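Local coordinates for putative ferritin-like diiron-carboxylate protein TM1526 (Thermotoga maritima, PDB 1VJX), which is of unknown function but belongs to the ferritin-like, rubrerythrin-related family and probably acts as a diiron-carboxylate oxidoreductase, at residues K97-T100 with L101-L105; S115-L118 with Y119-K123; D140-K143 with E144-R147. All blocks are in the same frame, centred on the assembly; numbering follows the deposited sequence.

Overall arrangement
The three contacts lie on the last two long helices of a helical bundle, 101-125 and 129-156. Contact 1 caps the start of the first, contact 2 lies about four turns further along it, and contact 3 sits on the second. Contacts 2 and 3 have centres about 13 Å apart and touch: Tyr-119 CE2 packs on Glu-142 CG at 3.7 Å, and Ile-116 CD1 reaches Leu-146 CD2 at 4.1 Å. Contact 3 carries Glu-142 and His-145, part of the probable diiron site. Contact 1 is remote, its centre about 21 Å from that of contact 3 and about 27 Å from that of contact 2, on the other side of the chain's centre from contact 2.

Contact 1: K97-T100 with L101-L105; sequences KDLT and LKEVL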
loop_
_atom_site.group_PDB
_atom_site.type_symbol
_atom_site.label_atom_id
_atom_site.label_comp_id
_atom_site.label_asym_id
_atom_site.label_seq_id
_atom_site.Cartn_x
_atom_site.Cartn_y
_atom_site.Cartn_z
ATOM N N LYS A 97 16.580 3.027 18.181
ATOM C CA LYS A 97 17.796 3.462 17.513
ATOM C C LYS A 97 18.658 2.282 17.057
ATOM O O LYS A 97 19.739 2.492 16.496
ATOM C CB LYS A 97 18.581 4.390 18.457
ATOM C CG LYS A 97 17.907 5.737 18.753
ATOM C CD LYS A 97 18.699 6.509 19.788
ATOM C CE LYS A 97 18.020 7.804 20.212
ATOM N NZ LYS A 97 18.549 8.332 21.517
ATOM N N ASP A 98 18.165 1.060 17.286
ATOM C CA ASP A 98 18.906 -0.179 16.993
ATOM C C ASP A 98 18.102 -1.184 16.184
ATOM O O ASP A 98 18.245 -2.394 16.378
ATOM C CB ASP A 98 19.325 -0.866 18.292
ATOM C CG ASP A 98 18.147 -1.201 19.175
ATOM O OD1 ASP A 98 17.009 -0.892 18.784
ATOM O OD2 ASP A 98 18.251 -1.739 20.294
ATOM N N LEU A 99 17.259 -0.703 15.279
ATOM C CA LEU A 99 16.410 -1.588 14.519
ATOM C C LEU A 99 17.241 -2.408 13.529
ATOM O O LEU A 99 18.158 -1.884 12.891
ATOM C CB LEU A 99 15.339 -0.788 13.771
ATOM C CG LEU A 99 14.290 -0.032 14.604
ATOM C CD1 LEU A 99 13.301 0.631 13.662
ATOM C CD2 LEU A 99 13.536 -0.938 15.559
ATOM N N THR A 100 16.911 -3.697 13.420
ATOM C CA THR A 100 17.491 -4.568 12.407
ATOM C C THR A 100 16.672 -4.491 11.120
ATOM O O THR A 100 15.474 -4.219 11.143
ATOM C CB THR A 100 17.558 -6.040 12.889
ATOM O OG1 THR A 100 16.246 -6.583 13.050
ATOM C CG2 THR A 100 18.183 -6.159 14.287
ATOM N N LEU A 101 17.325 -4.742 9.996
ATOM C CA LEU A 101 16.641 -4.730 8.703
ATOM C C LEU A 101 15.573 -5.809 8.676
ATOM O O LEU A 101 14.474 -5.573 8.194
ATOM C CB LEU A 101 17.644 -4.908 7.544
ATOM C CG LEU A 101 17.062 -4.740 6.122
ATOM C CD1 LEU A 101 16.665 -3.297 5.801
ATOM C CD2 LEU A 101 18.064 -5.285 5.081
ATOM N N LYS A 102 15.900 -6.965 9.246
ATOM C CA LYS A 102 14.992 -8.111 9.326
ATOM C C LYS A 102 13.641 -7.801 9.940
ATOM O O LYS A 102 12.619 -8.124 9.364
ATOM C CB LYS A 102 15.641 -9.251 10.141
ATOM C CG LYS A 102 14.752 -10.497 10.362
ATOM C CD LYS A 102 15.549 -11.691 10.950
ATOM C CE LYS A 102 14.828 -13.053 10.782
ATOM N NZ LYS A 102 13.354 -13.036 11.168
ATOM N N GLU A 103 13.633 -7.237 11.142
ATOM C CA GLU A 103 12.369 -7.028 11.834
ATOM C C GLU A 103 11.478 -6.018 11.100
ATOM O O GLU A 103 10.280 -6.164 11.021
ATOM C CB GLU A 103 12.609 -6.634 13.290
ATOM C CG GLU A 103 13.257 -5.300 13.551
ATOM C CD GLU A 103 13.484 -5.109 15.049
ATOM O OE1 GLU A 103 12.456 -5.193 15.806
ATOM O OE2 GLU A 103 14.663 -4.891 15.467
ATOM N N VAL A 104 12.126 -5.038 10.513
ATOM C CA VAL A 104 11.514 -3.977 9.741
ATOM C C VAL A 104 10.911 -4.520 8.426
ATOM O O VAL A 104 9.759 -4.224 8.062
ATOM C CB VAL A 104 12.635 -2.894 9.511
ATOM C CG1 VAL A 104 12.644 -2.297 8.115
ATOM C CG2 VAL A 104 12.610 -1.825 10.630
ATOM N N LEU A 105 11.702 -5.305 7.716
ATOM C CA LEU A 105 11.249 -5.962 6.510
ATOM C C LEU A 105 10.104 -6.947 6.771
ATOM O O LEU A 105 9.151 -7.036 5.986
ATOM C CB LEU A 105 12.421 -6.663 5.822
ATOM C CG LEU A 105 13.385 -5.762 5.049
ATOM C CD1 LEU A 105 14.330 -6.559 4.340
ATOM C CD2 LEU A 105 12.653 -4.866 4.055
#
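Between Thr-100 and Glu-103 the chain passes from loop to helix: Thr-100 is still extended (psi 153°), and helix 101-125 starts at the next residue. Two bonds run in opposite directions between this pair. Thr-100 N donates to Glu-103 OE2 over 3.3 Å, almost perfectly straight and on the anti side of the carboxylate, while Glu-103 N gives a weaker bond to Thr-100 OG1, also 3.3 Å. The threonine hydroxyl donates in turn, weakly, to the same OE2. A chi1 of 67° lodges Glu-103 CG between its own backbone N and carbonyl carbon, folding the chain back over OG1 before it extends to the carboxylate. Arg-96 adds a salt bridge to OE2. Threonine suits the cap because its short hydroxyl reaches a backbone N-H that the first turn cannot satisfy. Were Glu-103 cut back to an alanine, Thr-100 N would probably lose its acceptor and Arg-96 this charge partner. Beneath the polar pair, Leu-99 CD1 meets Val-104 CG2 at 4.0 Å, the two side chains crossing nearly at right angles. The whole is a capping box joined to a hydrophobic staple, a classic helix N-terminus.

Contact 2: S115-L118 with Y119-K123; sequences SIIL and YYELK
Tyr-119 sits one helical turn after Ser-115 in helix 101-125, one of the long helices of the ferritin-like bundle, and its N donates to Ser-115 O at 2.9 Å in a regular alpha-helical bond. The next three residues repeat the pattern, from Tyr-120 to Ile-116, Glu-121 to Ile-117 and Leu-122 to Leu-118.

The Tyr-119 side chain shows how closely a ring can follow its own helix. CB lies near Leu-118 C and Ser-115 O, and a chi1 of -50° sets CG anti to the carbonyl carbon, which swings the ring back over the earlier turn. Ser-115 O therefore lies over one ring face, offset toward the rim: it is 3.2 Å from CG, and CD2 comes nearer still. On the other flank CD1 meets Leu-118 CD2 obliquely at 4.1 Å. CE2 and then CZ run on past Ser-115 O, and at the far end OH rests 3.7 Å from Ser-115 CB. A serine fits here because its small side chain lets the ring lie close against CB, while OG turns to Val-111 O. Farther out the ring meets Phe-62 and packs on Leu-25, which places it in the bundle interior.

Ile-116 and Tyr-120 face helix 129-156. They lie side by side, with CG2 of the isoleucine 3.7 Å from CE2 of the ring, so the branched chain shields part of a more exposed aromatic. Ile-117 and Glu-121, facing the loop around Phe-83, also run alongside each other, the glutamate being extended beyond CG so that OE2 can accept from Phe-83 N. Its other oxygen, OE1, turns across Leu-118 and comes to 3.6 Å from Leu-118 CA.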
loop_
_atom_site.group_PDB
_atom_site.type_symbol
_atom_site.label_atom_id
_atom_site.label_comp_id
_atom_site.label_asym_id
_atom_site.label_seq_id
_atom_site.Cartn_x
_atom_site.Cartn_y
_atom_site.Cartn_z
ATOM N N SER A 115 -2.181 -5.065 2.002
ATOM C CA SER A 115 -2.564 -4.006 1.075
ATOM C C SER A 115 -2.764 -4.499 -0.369
ATOM O O SER A 115 -3.635 -4.005 -1.093
ATOM C CB SER A 115 -1.498 -2.942 1.116
ATOM O OG SER A 115 -1.337 -2.500 2.459
ATOM N N ILE A 116 -1.974 -5.482 -0.788
ATOM C CA ILE A 116 -2.151 -6.041 -2.144
ATOM C C ILE A 116 -3.526 -6.704 -2.326
ATOM O O ILE A 116 -4.203 -6.480 -3.340
ATOM C CB ILE A 116 -0.968 -6.928 -2.517
ATOM C CG1 ILE A 116 0.234 -6.016 -2.749
ATOM C CG2 ILE A 116 -1.241 -7.757 -3.787
ATOM C CD1 ILE A 116 1.545 -6.707 -2.950
ATOM N N ILE A 117 -3.940 -7.471 -1.321
ATOM C CA ILE A 117 -5.248 -8.110 -1.333
ATOM C C ILE A 117 -6.300 -7.048 -1.493
ATOM O O ILE A 117 -7.230 -7.175 -2.294
ATOM C CB ILE A 117 -5.506 -8.925 -0.040
ATOM C CG1 ILE A 117 -4.527 -10.075 0.062
ATOM C CG2 ILE A 117 -6.944 -9.462 0.005
ATOM C CD1 ILE A 117 -4.838 -11.112 1.096
ATOM N N LEU A 118 -6.139 -5.961 -0.742
ATOM C CA LEU A 118 -7.136 -4.894 -0.770
ATOM C C LEU A 118 -7.209 -4.192 -2.130
ATOM O O LEU A 118 -8.290 -3.822 -2.613
ATOM C CB LEU A 118 -6.917 -3.877 0.323
ATOM C CG LEU A 118 -7.906 -2.692 0.059
ATOM C CD1 LEU A 118 -9.196 -2.829 0.853
ATOM C CD2 LEU A 118 -7.254 -1.405 0.265
ATOM N N TYR A 119 -6.072 -3.913 -2.728
ATOM C CA TYR A 119 -6.138 -3.296 -4.043
ATOM C C TYR A 119 -6.741 -4.243 -5.083
ATOM O O TYR A 119 -7.361 -3.753 -6.008
ATOM C CB TYR A 119 -4.768 -2.819 -4.547
ATOM C CG TYR A 119 -3.985 -1.976 -3.561
ATOM C CD1 TYR A 119 -4.590 -0.962 -2.842
ATOM C CD2 TYR A 119 -2.615 -2.234 -3.344
ATOM C CE1 TYR A 119 -3.882 -0.205 -1.921
ATOM C CE2 TYR A 119 -1.902 -1.495 -2.412
ATOM C CZ TYR A 119 -2.548 -0.471 -1.715
ATOM O OH TYR A 119 -1.839 0.251 -0.806
ATOM N N TYR A 120 -6.518 -5.566 -4.974
ATOM C CA TYR A 120 -7.208 -6.503 -5.831
ATOM C C TYR A 120 -8.745 -6.391 -5.618
ATOM O O TYR A 120 -9.510 -6.355 -6.563
ATOM C CB TYR A 120 -6.706 -7.949 -5.631
ATOM C CG TYR A 120 -5.482 -8.334 -6.477
ATOM C CD1 TYR A 120 -5.524 -8.286 -7.872
ATOM C CD2 TYR A 120 -4.295 -8.781 -5.884
ATOM C CE1 TYR A 120 -4.400 -8.652 -8.667
ATOM C CE2 TYR A 120 -3.139 -9.160 -6.697
ATOM C CZ TYR A 120 -3.213 -9.077 -8.077
ATOM O OH TYR A 120 -2.135 -9.428 -8.883
ATOM N N GLU A 121 -9.169 -6.274 -4.361
ATOM C CA GLU A 121 -10.584 -6.206 -4.031
ATOM C C GLU A 121 -11.217 -5.044 -4.715
ATOM O O GLU A 121 -12.262 -5.207 -5.335
ATOM C CB GLU A 121 -10.798 -6.183 -2.516
ATOM C CG GLU A 121 -10.565 -7.581 -1.921
ATOM C CD GLU A 121 -10.494 -7.633 -0.395
ATOM O OE1 GLU A 121 -10.145 -6.614 0.232
ATOM O OE2 GLU A 121 -10.795 -8.708 0.181
ATOM N N LEU A 122 -10.536 -3.898 -4.628
ATOM C CA LEU A 122 -10.926 -2.632 -5.238
ATOM C C LEU A 122 -11.060 -2.715 -6.754
ATOM O O LEU A 122 -12.052 -2.239 -7.343
ATOM C CB LEU A 122 -9.873 -1.548 -4.929
ATOM C CG LEU A 122 -10.045 -0.235 -5.734
ATOM C CD1 LEU A 122 -11.438 0.392 -5.479
ATOM C CD2 LEU A 122 -8.928 0.781 -5.470
ATOM N N LYS A 123 -10.062 -3.311 -7.380
ATOM C CA LYS A 123 -10.080 -3.512 -8.804
ATOM C C LYS A 123 -11.292 -4.301 -9.294
ATOM O O LYS A 123 -11.944 -3.926 -10.281
ATOM C CB LYS A 123 -8.806 -4.152 -9.273
ATOM C CG LYS A 123 -8.677 -4.074 -10.790
ATOM C CD LYS A 123 -7.271 -4.436 -11.381
ATOM C CE LYS A 123 -6.945 -5.895 -11.165
ATOM N NZ LYS A 123 -7.663 -6.749 -12.148
#

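Contact 3: D140-K143 with E144-R147; sequences DQEK and EHLR
Glu-142 and His-145, three residues apart, meet on the buried side of helix 129-156. Backbone bonds hold the turn: His-145 N donates to Gln-141 O, and Leu-146 N to Glu-142 O.

Among the polar side chains, Glu-142 OE1 stands 3.6 Å from His-145 ND1, with the carboxylate and ring planes 62° apart. A bend at chi2 (-64°) turns the glutamate back toward the imidazole. One water joins the two groups, donating to Glu-142 OE1 and lying 2.6 Å from His-145 ND1, in the plane of the ring at its edge. The ring is further placed by its own helix: Glu-142 CA lies over one face, and His-145 CD2 is only 3.0 Å from Gln-141 O. The Gln-141 amide leads away from this turn to helix 43-68, where its OE1 accepts from His-58 NE2; His-58 ND1 is weakly bonded to Glu-142 OE2.

Salt bridges occupy the more exposed side. Lys-143 bends so that NZ comes 3.6 Å from Asp-140 OD1, and Arg-147 NE meets Glu-144 OE1 at 3.0 Å in a weak, bent bond; Glu-151 takes another guanidinium nitrogen. Long, flexible lysine and arginine chains suit these positions, where they must curl back by one turn.

The buried face is acidic, for Glu-142 lies near Glu-26, Glu-55 and Glu-112. With His-58 and His-145, this cluster is consistent with the Glu-x-x-His diiron site of ferritin-like proteins, where metal ions would probably offset the crowded carboxylates and ND1 of His-145 would be a likely ligand.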
loop_
_atom_site.group_PDB
_atom_site.type_symbol
_atom_site.label_atom_id
_atom_site.label_comp_id
_atom_site.label_asym_id
_atom_site.label_seq_id
_atom_site.Cartn_x
_atom_site.Cartn_y
_atom_site.Cartn_z
ATOM N N ASP A 140 0.643 -4.074 -9.975
ATOM C CA ASP A 140 1.903 -4.499 -10.554
ATOM C C ASP A 140 3.088 -3.821 -9.914
ATOM O O ASP A 140 4.053 -4.470 -9.605
ATOM C CB ASP A 140 1.929 -4.238 -12.047
ATOM C CG ASP A 140 1.045 -5.178 -12.818
ATOM O OD1 ASP A 140 0.856 -6.356 -12.359
ATOM O OD2 ASP A 140 0.532 -4.829 -13.929
ATOM N N GLN A 141 3.014 -2.515 -9.690
ATOM C CA GLN A 141 4.098 -1.798 -9.014
ATOM C C GLN A 141 4.204 -2.214 -7.549
ATOM O O GLN A 141 5.284 -2.306 -7.008
ATOM C CB GLN A 141 3.907 -0.276 -9.153
ATOM C CG GLN A 141 4.394 0.257 -10.512
ATOM C CD GLN A 141 3.714 1.568 -11.022
ATOM O OE1 GLN A 141 2.956 2.225 -10.315
ATOM N NE2 GLN A 141 3.985 1.899 -12.282
ATOM N N GLU A 142 3.064 -2.442 -6.898
ATOM C CA GLU A 142 3.058 -2.874 -5.498
ATOM C C GLU A 142 3.692 -4.247 -5.388
ATOM O O GLU A 142 4.362 -4.528 -4.413
ATOM C CB GLU A 142 1.645 -2.902 -4.933
ATOM C CG GLU A 142 1.034 -1.521 -4.711
ATOM C CD GLU A 142 1.757 -0.682 -3.668
ATOM O OE1 GLU A 142 2.570 -1.267 -2.901
ATOM O OE2 GLU A 142 1.504 0.560 -3.620
ATOM N N LYS A 143 3.475 -5.094 -6.402
ATOM C CA LYS A 143 3.992 -6.457 -6.388
ATOM C C LYS A 143 5.498 -6.480 -6.651
ATOM O O LYS A 143 6.185 -7.387 -6.215
ATOM C CB LYS A 143 3.295 -7.301 -7.432
ATOM C CG LYS A 143 1.879 -7.763 -7.111
ATOM C CD LYS A 143 1.483 -8.913 -8.078
ATOM C CE LYS A 143 1.122 -8.412 -9.476
ATOM N NZ LYS A 143 1.602 -9.330 -10.474
ATOM N N GLU A 144 5.998 -5.479 -7.371
ATOM C CA GLU A 144 7.448 -5.210 -7.465
ATOM C C GLU A 144 8.071 -4.658 -6.166
ATOM O O GLU A 144 9.227 -4.910 -5.900
ATOM C CB GLU A 144 7.744 -4.218 -8.593
ATOM C CG GLU A 144 7.567 -4.775 -10.002
ATOM C CD GLU A 144 8.504 -5.905 -10.297
ATOM O OE1 GLU A 144 9.622 -5.952 -9.706
ATOM O OE2 GLU A 144 8.107 -6.752 -11.128
ATOM N N HIS A 145 7.316 -3.878 -5.384
ATOM C CA HIS A 145 7.804 -3.403 -4.094
ATOM C C HIS A 145 8.030 -4.613 -3.253
ATOM O O HIS A 145 9.058 -4.746 -2.613
ATOM C CB HIS A 145 6.775 -2.548 -3.353
ATOM C CG HIS A 145 6.565 -1.194 -3.938
ATOM N ND1 HIS A 145 5.944 -0.166 -3.240
ATOM C CD2 HIS A 145 6.902 -0.685 -5.146
ATOM C CE1 HIS A 145 5.893 0.905 -4.009
ATOM N NE2 HIS A 145 6.472 0.620 -5.167
ATOM N N LEU A 146 7.021 -5.476 -3.236
ATOM C CA LEU A 146 7.058 -6.727 -2.491
ATOM C C LEU A 146 8.260 -7.628 -2.867
ATOM O O LEU A 146 8.963 -8.117 -2.008
ATOM C CB LEU A 146 5.749 -7.498 -2.687
ATOM C CG LEU A 146 5.700 -8.815 -1.913
ATOM C CD1 LEU A 146 5.907 -8.574 -0.385
ATOM C CD2 LEU A 146 4.417 -9.550 -2.232
ATOM N N ARG A 147 8.473 -7.820 -4.155
ATOM C CA ARG A 147 9.622 -8.570 -4.643
ATOM C C ARG A 147 10.929 -7.960 -4.134
ATOM O O ARG A 147 11.883 -8.694 -3.784
ATOM C CB ARG A 147 9.612 -8.551 -6.162
ATOM C CG ARG A 147 10.795 -9.225 -6.833
ATOM C CD ARG A 147 11.099 -8.605 -8.174
ATOM N NE ARG A 147 11.668 -7.254 -8.001
ATOM C CZ ARG A 147 12.955 -7.023 -7.736
ATOM N NH1 ARG A 147 13.793 -8.036 -7.585
ATOM N NH2 ARG A 147 13.406 -5.783 -7.608
HETATM O O HOH W 1 4.654 -6.872 -11.099
HETATM O O HOH W 2 5.050 -1.124 -0.963
#